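Local coordinates for protein fructose-bisphosphate aldolase (Slackia heliotrinireducens, PDB 4MOZ) that belongs to the DeoC/LacD family of aldolases and folds as a closed eight-stranded parallel beta/alpha (TIM) barrel, at residues 60-65 against 272-277; 38-43 against 75-80; 145-150 against 177-182; 173-178 against 202-207. One frame throughout, in Å; residues are numbered along the deposited sequence. Where two conformers were deposited one is given.

How the contacts relate
All four contacts belong to one TIM barrel. Contact 2 pairs the first and second strands; contact 4 joins the fifth strand to the end of the helix that follows it, and contact 3 carries the pairing of the fourth and fifth strands on into their loops. Contacts 3 and 4 share Ile177 and Tyr178, and Leu145 CD1 lies 4.0 Å from Leu175 CD2. Contact 2 reaches contact 4 across the barrel interior, where Leu39 CD1 meets Trp176 CH2 at 3.8 Å. Contact 1 ties a loop to the short helix after the eighth strand and touches contact 2, with Ile273 CD1 packed 3.7 Å from Phe40 CD1. Contacts 1 and 4, centres about 28 Å apart, lie on opposite sides of the chain's centre.

Contact 1: 60-65 against 272-277; sequences ISDSDP and NIHQRS
Asp62 and His274 form a His-carboxylate hydrogen bond that ties the loop before helix 66-74 of the TIM barrel to the short helix after its eighth strand. Asp62 leaves a 3-10 turn with CG anti to the backbone N (chi1 -156°), and its CB already lies against the backbone oxygen of His274, CB to O 3.4 Å. Beyond it the carboxylate meets the imidazole at its edge, the two planes 42° apart. Asp62 OD1 lies 3.0 Å from His274 O, two acceptors with no bond between them. Asp62 OD2 is the oxygen that bonds: His274 ND1 donates to it at 2.8 Å, from the syn side and close to the plane of the ring. Aspartate suits the place because its short side chain brings an acceptor just to the ring edge. OD2 also touches the next residue, lying 3.7 Å from Gln275 CG. The ring is also stacked with Phe53, and NE2 makes a weak bond with Gln44. Gln275 turns its amide elsewhere, NE2 donating to the backbone oxygen of Asp52. The residue before Asp62, Ser61, whose hydroxyl is hydrogen-bonded to Asp59, rests its OG 4.0 Å from Ser277 CA, at the N-cap of the following helix.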
loop_
_atom_site.group_PDB
_atom_site.type_symbol
_atom_site.label_atom_id
_atom_site.label_comp_id
_atom_site.label_asym_id
_atom_site.label_seq_id
_atom_site.Cartn_x
_atom_site.Cartn_y
_atom_site.Cartn_z
ATOM N N ILE C 60 -5.637 -33.535 27.931
ATOM C CA ILE C 60 -6.944 -33.227 27.348
ATOM C C ILE C 60 -7.490 -31.839 27.725
ATOM O O ILE C 60 -8.220 -31.228 26.946
ATOM C CB ILE C 60 -7.985 -34.347 27.633
ATOM C CG1 ILE C 60 -9.254 -34.155 26.789
ATOM C CG2 ILE C 60 -8.305 -34.454 29.123
ATOM C CD1 ILE C 60 -9.012 -34.146 25.290
ATOM N N SER C 61 -7.117 -31.332 28.899
ATOM C CA SER C 61 -7.563 -29.999 29.322
ATOM C C SER C 61 -7.004 -28.863 28.448
ATOM O O SER C 61 -7.582 -27.780 28.403
ATOM C CB SER C 61 -7.254 -29.755 30.805
ATOM O OG SER C 61 -5.856 -29.755 31.043
ATOM N N ASP C 62 -5.897 -29.120 27.747
ATOM C CA ASP C 62 -5.289 -28.121 26.849
ATOM C C ASP C 62 -6.095 -27.860 25.562
ATOM O O ASP C 62 -5.848 -26.881 24.848
ATOM C CB ASP C 62 -3.848 -28.513 26.498
ATOM C CG ASP C 62 -2.995 -27.316 26.091
ATOM O OD1 ASP C 62 -3.344 -26.167 26.445
ATOM O OD2 ASP C 62 -1.957 -27.527 25.424
ATOM N N SER C 63 -7.063 -28.727 25.273
ATOM C CA SER C 63 -7.930 -28.530 24.117
ATOM C C SER C 63 -8.973 -27.424 24.340
ATOM O O SER C 63 -9.585 -26.955 23.390
ATOM C CB SER C 63 -8.602 -29.842 23.715
ATOM O OG SER C 63 -9.461 -30.288 24.741
ATOM N N ASP C 64 -9.169 -27.008 25.587
ATOM C CA ASP C 64 -10.034 -25.867 25.895
ATOM C C ASP C 64 -9.151 -24.645 26.151
ATOM O O ASP C 64 -8.313 -24.670 27.043
ATOM C CB ASP C 64 -10.911 -26.171 27.121
ATOM C CG ASP C 64 -11.933 -25.069 27.427
ATOM O OD1 ASP C 64 -11.805 -23.921 26.949
ATOM O OD2 ASP C 64 -12.887 -25.365 28.173
ATOM N N PRO C 65 -9.333 -23.573 25.362
ATOM C CA PRO C 65 -8.525 -22.352 25.488
ATOM C C PRO C 65 -8.579 -21.674 26.859
ATOM O O PRO C 65 -7.632 -20.975 27.221
ATOM C CB PRO C 65 -9.121 -21.428 24.430
ATOM C CG PRO C 65 -9.698 -22.354 23.419
ATOM C CD PRO C 65 -10.242 -23.506 24.205
ATOM N N ASN C 272 5.377 -26.037 26.981
ATOM C CA ASN C 272 5.902 -26.805 28.104
ATOM C C ASN C 272 5.027 -26.642 29.347
ATOM O O ASN C 272 4.901 -27.563 30.152
ATOM C CB ASN C 272 7.352 -26.431 28.408
ATOM C CG ASN C 272 8.099 -27.538 29.137
ATOM O OD1 ASN C 272 7.630 -28.676 29.223
ATOM N ND2 ASN C 272 9.270 -27.213 29.663
ATOM N N ILE C 273 4.411 -25.471 29.484
ATOM C CA ILE C 273 3.449 -25.240 30.551
ATOM C C ILE C 273 2.067 -25.800 30.194
ATOM O O ILE C 273 1.562 -26.698 30.878
ATOM C CB ILE C 273 3.328 -23.741 30.904
ATOM C CG1 ILE C 273 4.630 -23.223 31.523
ATOM C CG2 ILE C 273 2.158 -23.514 31.848
ATOM C CD1 ILE C 273 4.740 -21.707 31.558
ATOM N N HIS C 274 1.467 -25.284 29.117
ATOM C CA HIS C 274 0.049 -25.532 28.864
ATOM C C HIS C 274 -0.327 -26.917 28.407
ATOM O O HIS C 274 -1.483 -27.298 28.539
ATOM C CB HIS C 274 -0.589 -24.446 27.986
ATOM C CG HIS C 274 -0.034 -24.367 26.579
ATOM N ND1 HIS C 274 -0.209 -25.349 25.667
ATOM C CD2 HIS C 274 0.675 -23.352 25.933
ATOM C CE1 HIS C 274 0.376 -24.993 24.510
ATOM N NE2 HIS C 274 0.918 -23.770 24.674
ATOM N N GLN C 275 0.634 -27.695 27.907
ATOM C CA GLN C 275 0.365 -29.100 27.538
ATOM C C GLN C 275 0.159 -30.032 28.743
ATOM O O GLN C 275 -0.274 -31.178 28.585
ATOM C CB GLN C 275 1.450 -29.649 26.612
ATOM C CG GLN C 275 1.420 -29.024 25.227
ATOM C CD GLN C 275 2.516 -29.526 24.310
ATOM O OE1 GLN C 275 3.426 -30.239 24.730
ATOM N NE2 GLN C 275 2.432 -29.148 23.042
ATOM N N ARG C 276 0.458 -29.533 29.939
ATOM C CA ARG C 276 0.280 -30.287 31.176
ATOM C C ARG C 276 -1.107 -30.037 31.757
ATOM O O ARG C 276 -1.774 -29.067 31.390
ATOM C CB ARG C 276 1.351 -29.891 32.197
ATOM C CG ARG C 276 2.769 -30.223 31.767
ATOM C CD ARG C 276 3.788 -29.537 32.660
ATOM N NE ARG C 276 5.114 -29.537 32.049
ATOM C CZ ARG C 276 6.042 -30.474 32.235
ATOM N NH1 ARG C 276 7.210 -30.368 31.622
ATOM N NH2 ARG C 276 5.812 -31.511 33.029
ATOM N N SER C 277 -1.534 -30.912 32.666
ATOM C CA SER C 277 -2.784 -30.726 33.401
ATOM C C SER C 277 -2.714 -29.437 34.206
ATOM O O SER C 277 -1.624 -28.975 34.543
ATOM C CB SER C 277 -3.035 -31.909 34.339
ATOM O OG SER C 277 -2.074 -31.941 35.384
#

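Contact 2: 38-43 against 75-80; sequences MLFACD and GVCGVM
The backbone oxygen of Met38 is gripped by two successive amides, Val79 N at 3.1 Å and, in a weak and more bent bond, Gly78 N. Gly78 can come this near because it has no CB, which at these backbone angles would press into that same oxygen. One step on, Phe40 N gives a nearly straight bond to Val79 O (2.8 Å, 168°). This is the parallel ladder between the first and second strands of the TIM barrel, and residues alternate across it. Leu39 and Val79 point to the barrel interior, on the side of Leu100; their branched side chains cross obliquely, Leu39 CG 3.8 Å from Val79 CG2. Phe40 and Met80 point the other way, toward helix 66-74, which contributes Ile71 and Leu68. Phe40 CG is anti to the backbone N (chi1 178°); over one face of its ring lies Cys42 SG of the same segment, displaced toward the rim. Met38, a selenomethionine, bends at chi2 and lays SE 3.8 Å from Cys77 CA, against helix 278-294. Cys77 and Met80, also a selenomethionine, each have two conformers, which makes the contacts of their tips with Phe40 and Cys42 less certain. The chemistry implies a division of labour: backbone amides fix the register, while aliphatic Leu39 and Val79 pack on the inner face, and Phe40 with the sulfur and selenium side chains packs outside it.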
loop_
_atom_site.group_PDB
_atom_site.type_symbol
_atom_site.label_atom_id
_atom_site.label_comp_id
_atom_site.label_asym_id
_atom_site.label_seq_id
_atom_site.Cartn_x
_atom_site.Cartn_y
_atom_site.Cartn_z
HETATM N N MSE C 38 9.192 -13.012 33.377
HETATM C CA MSE C 38 8.656 -14.360 33.215
HETATM C C MSE C 38 7.452 -14.248 32.289
HETATM O O MSE C 38 6.394 -13.762 32.695
HETATM C CB MSE C 38 8.260 -14.962 34.570
HETATM C CG MSE C 38 7.941 -16.454 34.543
HETATM SE SE MSE C 38 6.316 -16.896 33.532
HETATM C CE MSE C 38 6.107 -18.763 34.084
ATOM N N LEU C 39 7.625 -14.681 31.043
ATOM C CA LEU C 39 6.582 -14.567 30.025
ATOM C C LEU C 39 5.907 -15.910 29.751
ATOM O O LEU C 39 6.565 -16.886 29.378
ATOM C CB LEU C 39 7.154 -13.968 28.729
ATOM C CG LEU C 39 6.178 -13.693 27.573
ATOM C CD1 LEU C 39 6.575 -12.441 26.805
ATOM C CD2 LEU C 39 6.042 -14.884 26.627
ATOM N N PHE C 40 4.593 -15.944 29.940
ATOM C CA PHE C 40 3.790 -17.112 29.605
ATOM C C PHE C 40 3.201 -16.909 28.204
ATOM O O PHE C 40 2.299 -16.084 27.999
ATOM C CB PHE C 40 2.713 -17.330 30.676
ATOM C CG PHE C 40 1.778 -18.485 30.407
ATOM C CD1 PHE C 40 2.229 -19.661 29.804
ATOM C CD2 PHE C 40 0.442 -18.406 30.798
ATOM C CE1 PHE C 40 1.364 -20.717 29.570
ATOM C CE2 PHE C 40 -0.430 -19.466 30.574
ATOM C CZ PHE C 40 0.033 -20.621 29.958
ATOM N N ALA C 41 3.747 -17.657 27.244
ATOM C CA ALA C 41 3.376 -17.536 25.838
ATOM C C ALA C 41 2.127 -18.354 25.502
ATOM O O ALA C 41 2.103 -19.577 25.671
ATOM C CB ALA C 41 4.546 -17.938 24.947
ATOM N N CYS C 42 1.097 -17.661 25.025
ATOM C CA CYS C 42 -0.188 -18.277 24.691
ATOM C C CYS C 42 -0.646 -17.893 23.284
ATOM O O CYS C 42 -1.842 -17.768 23.023
ATOM C CB CYS C 42 -1.251 -17.856 25.712
ATOM S SG CYS C 42 -0.912 -18.374 27.409
ATOM N N ASP C 43 0.313 -17.715 22.381
ATOM C CA ASP C 43 0.037 -17.243 21.028
ATOM C C ASP C 43 0.095 -18.358 19.977
ATOM O O ASP C 43 -0.141 -18.112 18.793
ATOM C CB ASP C 43 1.022 -16.130 20.660
ATOM C CG ASP C 43 2.468 -16.618 20.600
ATOM O OD1 ASP C 43 2.911 -17.320 21.537
ATOM O OD2 ASP C 43 3.165 -16.292 19.615
ATOM N N GLY C 75 -1.471 -19.825 38.498
ATOM C CA GLY C 75 -0.023 -19.916 38.592
ATOM C C GLY C 75 0.591 -18.561 38.879
ATOM O O GLY C 75 -0.114 -17.594 39.169
ATOM N N VAL C 76 1.913 -18.493 38.810
ATOM C CA VAL C 76 2.619 -17.230 38.974
ATOM C C VAL C 76 3.367 -16.957 37.681
ATOM O O VAL C 76 4.220 -17.749 37.268
ATOM C CB VAL C 76 3.580 -17.234 40.195
ATOM C CG1 VAL C 76 4.325 -15.908 40.306
ATOM C CG2 VAL C 76 2.818 -17.506 41.486
ATOM N N CYS C 77 3.013 -15.848 37.035
ATOM C CA CYS C 77 3.622 -15.429 35.774
ATOM C C CYS C 77 3.856 -13.923 35.809
ATOM O O CYS C 77 3.221 -13.216 36.594
ATOM C CB CYS C 77 2.707 -15.769 34.588
ATOM S SG CYS C 77 2.059 -17.460 34.535
ATOM N N GLY C 78 4.771 -13.438 34.970
ATOM C CA GLY C 78 5.002 -12.005 34.823
ATOM C C GLY C 78 3.934 -11.439 33.911
ATOM O O GLY C 78 3.102 -10.632 34.341
ATOM N N VAL C 79 3.959 -11.874 32.649
ATOM C CA VAL C 79 2.931 -11.516 31.671
ATOM C C VAL C 79 2.368 -12.743 30.950
ATOM O O VAL C 79 3.063 -13.752 30.773
ATOM C CB VAL C 79 3.431 -10.506 30.600
ATOM C CG1 VAL C 79 3.866 -9.193 31.234
ATOM C CG2 VAL C 79 4.548 -11.097 29.748
HETATM N N MSE C 80 1.101 -12.654 30.562
HETATM C CA MSE C 80 0.524 -13.614 29.644
HETATM C C MSE C 80 0.455 -12.958 28.280
HETATM O O MSE C 80 -0.197 -11.924 28.113
HETATM C CB MSE C 80 -0.871 -14.036 30.091
HETATM C CG MSE C 80 -1.523 -15.026 29.144
HETATM SE SE MSE C 80 -3.384 -15.313 29.583
HETATM C CE MSE C 80 -3.868 -16.508 28.124
#

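Contact 3: 145-150 against 177-182; sequences LYLGSE and IYPRGK
Leu145 and Ile177 form a parallel bridge, and the two segments then run on beside each other as irregular loops, Leu147 next to Pro179 and Ser149 next to Gly181, with Tyr178 N donating to Leu145 O and Arg180 N to Leu147 O, both at 3.0 Å. Leu145 and Ile177 lie side by side, pointing the same way, while Leu147 crosses Ile177 obliquely, CD1 to CG2 at 3.6 Å. These apolar groups pack against helices 152-168 and 191-204.

The loops follow the carboxyl ends of the fourth and fifth strands of the TIM barrel, the rim where barrels of this class generally keep their active sites. Here Tyr146 and Arg180 run alongside each other: Tyr146 CE1 lies over one face of the guanidinium, 3.6 Å from NH1, with the planes 39° apart. The guanidinium is held from elsewhere as well, NE forming a salt bridge with Glu188. The Tyr146 CA hydrogen points at Tyr178 O. Segment 145-150 bends through a type II turn from Tyr146 to Ser149 without losing its parallel course, with Gly148 at positive phi, a conformation a residue without CB adopts easily. Gly181 passes so close to Gly148 O and Ser149 CA that a beta carbon there would collide. Leu147 also touches Leu109 of the third subunit. At the outer end Glu150 OE2 and Lys182 NZ make a long salt bridge of 3.5 Å, and OE2 accepts a further hydrogen bond from Gln114 NE2 of that same third subunit.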
loop_
_atom_site.group_PDB
_atom_site.type_symbol
_atom_site.label_atom_id
_atom_site.label_comp_id
_atom_site.label_asym_id
_atom_site.label_seq_id
_atom_site.Cartn_x
_atom_site.Cartn_y
_atom_site.Cartn_z
ATOM N N LEU C 145 9.645 -10.835 14.417
ATOM C CA LEU C 145 10.361 -10.507 13.178
ATOM C C LEU C 145 11.194 -11.692 12.728
ATOM O O LEU C 145 11.938 -12.262 13.527
ATOM C CB LEU C 145 11.297 -9.310 13.362
ATOM C CG LEU C 145 10.740 -7.936 13.711
ATOM C CD1 LEU C 145 10.748 -7.724 15.219
ATOM C CD2 LEU C 145 11.574 -6.871 13.012
ATOM N N TYR C 146 11.066 -12.060 11.453
ATOM C CA TYR C 146 11.947 -13.055 10.850
ATOM C C TYR C 146 13.005 -12.337 10.026
ATOM O O TYR C 146 12.794 -12.032 8.855
ATOM C CB TYR C 146 11.167 -14.070 9.994
ATOM C CG TYR C 146 9.957 -14.638 10.703
ATOM C CD1 TYR C 146 10.088 -15.633 11.677
ATOM C CD2 TYR C 146 8.680 -14.164 10.417
ATOM C CE1 TYR C 146 8.974 -16.139 12.338
ATOM C CE2 TYR C 146 7.566 -14.662 11.071
ATOM C CZ TYR C 146 7.714 -15.645 12.027
ATOM O OH TYR C 146 6.596 -16.127 12.671
ATOM N N LEU C 147 14.135 -12.037 10.656
ATOM C CA LEU C 147 15.260 -11.437 9.944
ATOM C C LEU C 147 15.764 -12.421 8.906
ATOM O O LEU C 147 15.711 -13.631 9.122
ATOM C CB LEU C 147 16.387 -11.058 10.909
ATOM C CG LEU C 147 16.031 -10.113 12.068
ATOM C CD1 LEU C 147 17.262 -9.848 12.929
ATOM C CD2 LEU C 147 15.417 -8.803 11.589
ATOM N N GLY C 148 16.220 -11.901 7.772
ATOM C CA GLY C 148 16.742 -12.743 6.702
ATOM C C GLY C 148 15.683 -13.379 5.820
ATOM O O GLY C 148 16.014 -14.050 4.845
ATOM N N SER C 149 14.410 -13.192 6.170
ATOM C CA SER C 149 13.306 -13.552 5.287
ATOM C C SER C 149 13.245 -12.528 4.163
ATOM O O SER C 149 13.617 -11.371 4.360
ATOM C CB SER C 149 11.978 -13.548 6.050
ATOM O OG SER C 149 10.870 -13.666 5.167
ATOM N N GLU C 150 12.763 -12.937 2.994
ATOM C CA GLU C 150 12.544 -11.986 1.900
ATOM C C GLU C 150 11.486 -10.934 2.245
ATOM O O GLU C 150 11.384 -9.915 1.568
ATOM C CB GLU C 150 12.205 -12.712 0.597
ATOM C CG GLU C 150 13.419 -13.404 -0.002
ATOM C CD GLU C 150 13.167 -14.018 -1.363
ATOM O OE1 GLU C 150 12.047 -13.870 -1.900
ATOM O OE2 GLU C 150 14.105 -14.650 -1.891
ATOM N N ILE C 177 12.476 -12.370 17.990
ATOM C CA ILE C 177 13.285 -12.256 16.787
ATOM C C ILE C 177 13.904 -13.594 16.414
ATOM O O ILE C 177 14.853 -14.053 17.050
ATOM C CB ILE C 177 14.337 -11.128 16.877
ATOM C CG1 ILE C 177 13.654 -9.790 17.207
ATOM C CG2 ILE C 177 15.099 -11.030 15.565
ATOM C CD1 ILE C 177 14.521 -8.555 17.032
ATOM N N TYR C 178 13.327 -14.216 15.386
ATOM C CA TYR C 178 13.762 -15.514 14.901
ATOM C C TYR C 178 14.225 -15.397 13.458
ATOM O O TYR C 178 13.408 -15.471 12.542
ATOM C CB TYR C 178 12.615 -16.519 14.961
ATOM C CG TYR C 178 12.037 -16.771 16.332
ATOM C CD1 TYR C 178 12.858 -17.074 17.420
ATOM C CD2 TYR C 178 10.660 -16.748 16.532
ATOM C CE1 TYR C 178 12.321 -17.324 18.671
ATOM C CE2 TYR C 178 10.116 -16.998 17.777
ATOM C CZ TYR C 178 10.949 -17.287 18.838
ATOM O OH TYR C 178 10.400 -17.539 20.070
ATOM N N PRO C 179 15.536 -15.196 13.242
ATOM C CA PRO C 179 16.015 -15.183 11.865
ATOM C C PRO C 179 15.621 -16.473 11.151
ATOM O O PRO C 179 16.010 -17.568 11.558
ATOM C CB PRO C 179 17.529 -15.057 12.026
ATOM C CG PRO C 179 17.686 -14.288 13.297
ATOM C CD PRO C 179 16.593 -14.807 14.195
ATOM N N ARG C 180 14.811 -16.331 10.112
ATOM C CA ARG C 180 14.259 -17.474 9.409
ATOM C C ARG C 180 14.082 -17.155 7.937
ATOM O O ARG C 180 13.632 -16.069 7.567
ATOM C CB ARG C 180 12.919 -17.894 10.018
ATOM C CG ARG C 180 12.398 -19.231 9.502
ATOM C CD ARG C 180 11.190 -19.709 10.298
ATOM N NE ARG C 180 11.518 -19.901 11.710
ATOM C CZ ARG C 180 10.632 -19.903 12.703
ATOM N NH1 ARG C 180 9.337 -19.725 12.456
ATOM N NH2 ARG C 180 11.047 -20.081 13.952
ATOM N N GLY C 181 14.434 -18.122 7.102
ATOM C CA GLY C 181 14.310 -17.967 5.670
ATOM C C GLY C 181 15.356 -18.760 4.921
ATOM O O GLY C 181 16.321 -19.254 5.504
ATOM N N LYS C 182 15.107 -18.898 3.624
ATOM C CA LYS C 182 16.043 -19.364 2.609
ATOM C C LYS C 182 17.493 -18.944 2.906
ATOM O O LYS C 182 18.406 -19.770 2.873
ATOM C CB LYS C 182 15.584 -18.696 1.318
ATOM C CG LYS C 182 15.856 -19.359 -0.004
ATOM C CD LYS C 182 15.474 -18.317 -1.038
ATOM C CE LYS C 182 15.049 -18.922 -2.352
ATOM N NZ LYS C 182 14.232 -17.934 -3.105
#

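Contact 4: 173-178 against 202-207; sequences VVLWIY and LCLGAD
Val173 and Asp207 meet where strand 172-177 lies beside the chain leaving helix 191-204, and a pair of bonds joins them: Asp207 N donates to Val173 O at 3.0 Å, and Val173 N to Asp207 OD2 at 2.7 Å. The segments belong to a beta-alpha-beta unit of the TIM barrel, in which the chain turns from the helix back into strand 208-210, next to the strand it left. Gly205 ends the helix in a Schellman motif; its positive phi of 100° is strained for a residue with CB and easy for glycine.

Among the side chains, Leu175 reaches from the strand to both helix and turn. Its CD1 is 3.8 Å from Leu204 CD1, the two leucines crossing at about a right angle, and 3.7 Å from Ala206 CB. The small methyl of Ala206 lets the turn come close to the strand, while the longer leucines bridge the wider gap to the helix. Val173 turns its branches to Val163 and Ala166 of helix 152-168.

Asp207 suits the join because one carboxylate can serve several donors. CG is anti to the carbonyl carbon (chi1 -62°), beside the backbone N; the carboxylate OD2 then reaches Val173 N. OD1 accepts from Tyr23 OH and forms a salt bridge with Arg89 of the third subunit. OD2 takes the Val173 amide on its anti lone pair and also accepts from His167 NE2.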
loop_
_atom_site.group_PDB
_atom_site.type_symbol
_atom_site.label_atom_id
_atom_site.label_comp_id
_atom_site.label_asym_id
_atom_site.label_seq_id
_atom_site.Cartn_x
_atom_site.Cartn_y
_atom_site.Cartn_z
ATOM N N VAL C 173 7.484 -3.220 25.324
ATOM C CA VAL C 173 7.520 -3.950 24.062
ATOM C C VAL C 173 8.479 -5.131 24.112
ATOM O O VAL C 173 9.662 -4.973 24.420
ATOM C CB VAL C 173 7.907 -3.041 22.877
ATOM C CG1 VAL C 173 7.865 -3.823 21.569
ATOM C CG2 VAL C 173 6.981 -1.835 22.798
ATOM N N VAL C 174 7.951 -6.309 23.799
ATOM C CA VAL C 174 8.750 -7.520 23.655
ATOM C C VAL C 174 8.773 -7.904 22.174
ATOM O O VAL C 174 7.721 -8.077 21.555
ATOM C CB VAL C 174 8.177 -8.699 24.478
ATOM C CG1 VAL C 174 9.069 -9.930 24.354
ATOM C CG2 VAL C 174 7.995 -8.311 25.944
ATOM N N LEU C 175 9.970 -8.029 21.610
ATOM C CA LEU C 175 10.109 -8.506 20.246
ATOM C C LEU C 175 10.618 -9.940 20.229
ATOM O O LEU C 175 11.626 -10.251 20.861
ATOM C CB LEU C 175 11.047 -7.601 19.444
ATOM C CG LEU C 175 10.626 -6.144 19.224
ATOM C CD1 LEU C 175 11.710 -5.398 18.458
ATOM C CD2 LEU C 175 9.291 -6.046 18.494
ATOM N N TRP C 176 9.900 -10.813 19.532
ATOM C CA TRP C 176 10.411 -12.134 19.205
ATOM C C TRP C 176 11.216 -11.970 17.961
ATOM O O TRP C 176 10.715 -11.467 16.963
ATOM C CB TRP C 176 9.273 -13.090 18.902
ATOM C CG TRP C 176 8.541 -13.638 20.095
ATOM C CD1 TRP C 176 8.527 -14.955 20.542
ATOM C CD2 TRP C 176 7.649 -12.910 21.013
ATOM N NE1 TRP C 176 7.729 -15.086 21.648
ATOM C CE2 TRP C 176 7.169 -13.900 21.982
ATOM C CE3 TRP C 176 7.223 -11.592 21.126
ATOM C CZ2 TRP C 176 6.297 -13.560 23.013
ATOM C CZ3 TRP C 176 6.354 -11.256 22.171
ATOM C CH2 TRP C 176 5.897 -12.221 23.091
ATOM N N ILE C 177 12.476 -12.370 17.990
ATOM C CA ILE C 177 13.285 -12.256 16.787
ATOM C C ILE C 177 13.904 -13.594 16.414
ATOM O O ILE C 177 14.853 -14.053 17.050
ATOM C CB ILE C 177 14.337 -11.128 16.877
ATOM C CG1 ILE C 177 13.654 -9.790 17.207
ATOM C CG2 ILE C 177 15.099 -11.030 15.565
ATOM C CD1 ILE C 177 14.521 -8.555 17.032
ATOM N N TYR C 178 13.327 -14.216 15.386
ATOM C CA TYR C 178 13.762 -15.514 14.901
ATOM C C TYR C 178 14.225 -15.397 13.458
ATOM O O TYR C 178 13.408 -15.471 12.542
ATOM C CB TYR C 178 12.615 -16.519 14.961
ATOM C CG TYR C 178 12.037 -16.771 16.332
ATOM C CD1 TYR C 178 12.858 -17.074 17.420
ATOM C CD2 TYR C 178 10.660 -16.748 16.532
ATOM C CE1 TYR C 178 12.321 -17.324 18.671
ATOM C CE2 TYR C 178 10.116 -16.998 17.777
ATOM C CZ TYR C 178 10.949 -17.287 18.838
ATOM O OH TYR C 178 10.400 -17.539 20.070
ATOM N N LEU C 202 17.422 -4.032 20.154
ATOM C CA LEU C 202 17.867 -2.781 20.774
ATOM C C LEU C 202 17.715 -1.597 19.820
ATOM O O LEU C 202 17.173 -0.554 20.200
ATOM C CB LEU C 202 19.315 -2.879 21.262
ATOM C CG LEU C 202 19.934 -1.575 21.799
ATOM C CD1 LEU C 202 19.186 -1.048 23.017
ATOM C CD2 LEU C 202 21.399 -1.769 22.132
ATOM N N CYS C 203 18.180 -1.769 18.584
ATOM C CA CYS C 203 18.130 -0.691 17.598
ATOM C C CYS C 203 16.702 -0.246 17.279
ATOM O O CYS C 203 16.465 0.933 17.023
ATOM C CB CYS C 203 18.878 -1.084 16.331
ATOM S SG CYS C 203 20.650 -1.299 16.611
ATOM N N LEU C 204 15.758 -1.186 17.301
ATOM C CA LEU C 204 14.341 -0.852 17.140
ATOM C C LEU C 204 13.762 -0.229 18.415
ATOM O O LEU C 204 12.740 0.453 18.365
ATOM C CB LEU C 204 13.528 -2.082 16.711
ATOM C CG LEU C 204 13.873 -2.732 15.362
ATOM C CD1 LEU C 204 13.180 -4.077 15.213
ATOM C CD2 LEU C 204 13.532 -1.826 14.182
ATOM N N GLY C 205 14.420 -0.465 19.549
ATOM C CA GLY C 205 14.049 0.176 20.811
ATOM C C GLY C 205 13.219 -0.672 21.755
ATOM O O GLY C 205 12.559 -0.136 22.652
ATOM N N ALA C 206 13.253 -1.991 21.563
ATOM C CA ALA C 206 12.501 -2.918 22.412
ATOM C C ALA C 206 12.951 -2.878 23.873
ATOM O O ALA C 206 14.113 -2.595 24.172
ATOM C CB ALA C 206 12.596 -4.337 21.869
ATOM N N ASP C 207 12.016 -3.155 24.776
ATOM C CA ASP C 207 12.336 -3.325 26.185
ATOM C C ASP C 207 12.921 -4.706 26.456
ATOM O O ASP C 207 13.828 -4.855 27.283
ATOM C CB ASP C 207 11.086 -3.101 27.023
ATOM C CG ASP C 207 10.542 -1.708 26.867
ATOM O OD1 ASP C 207 11.280 -0.746 27.176
ATOM O OD2 ASP C 207 9.397 -1.571 26.400
#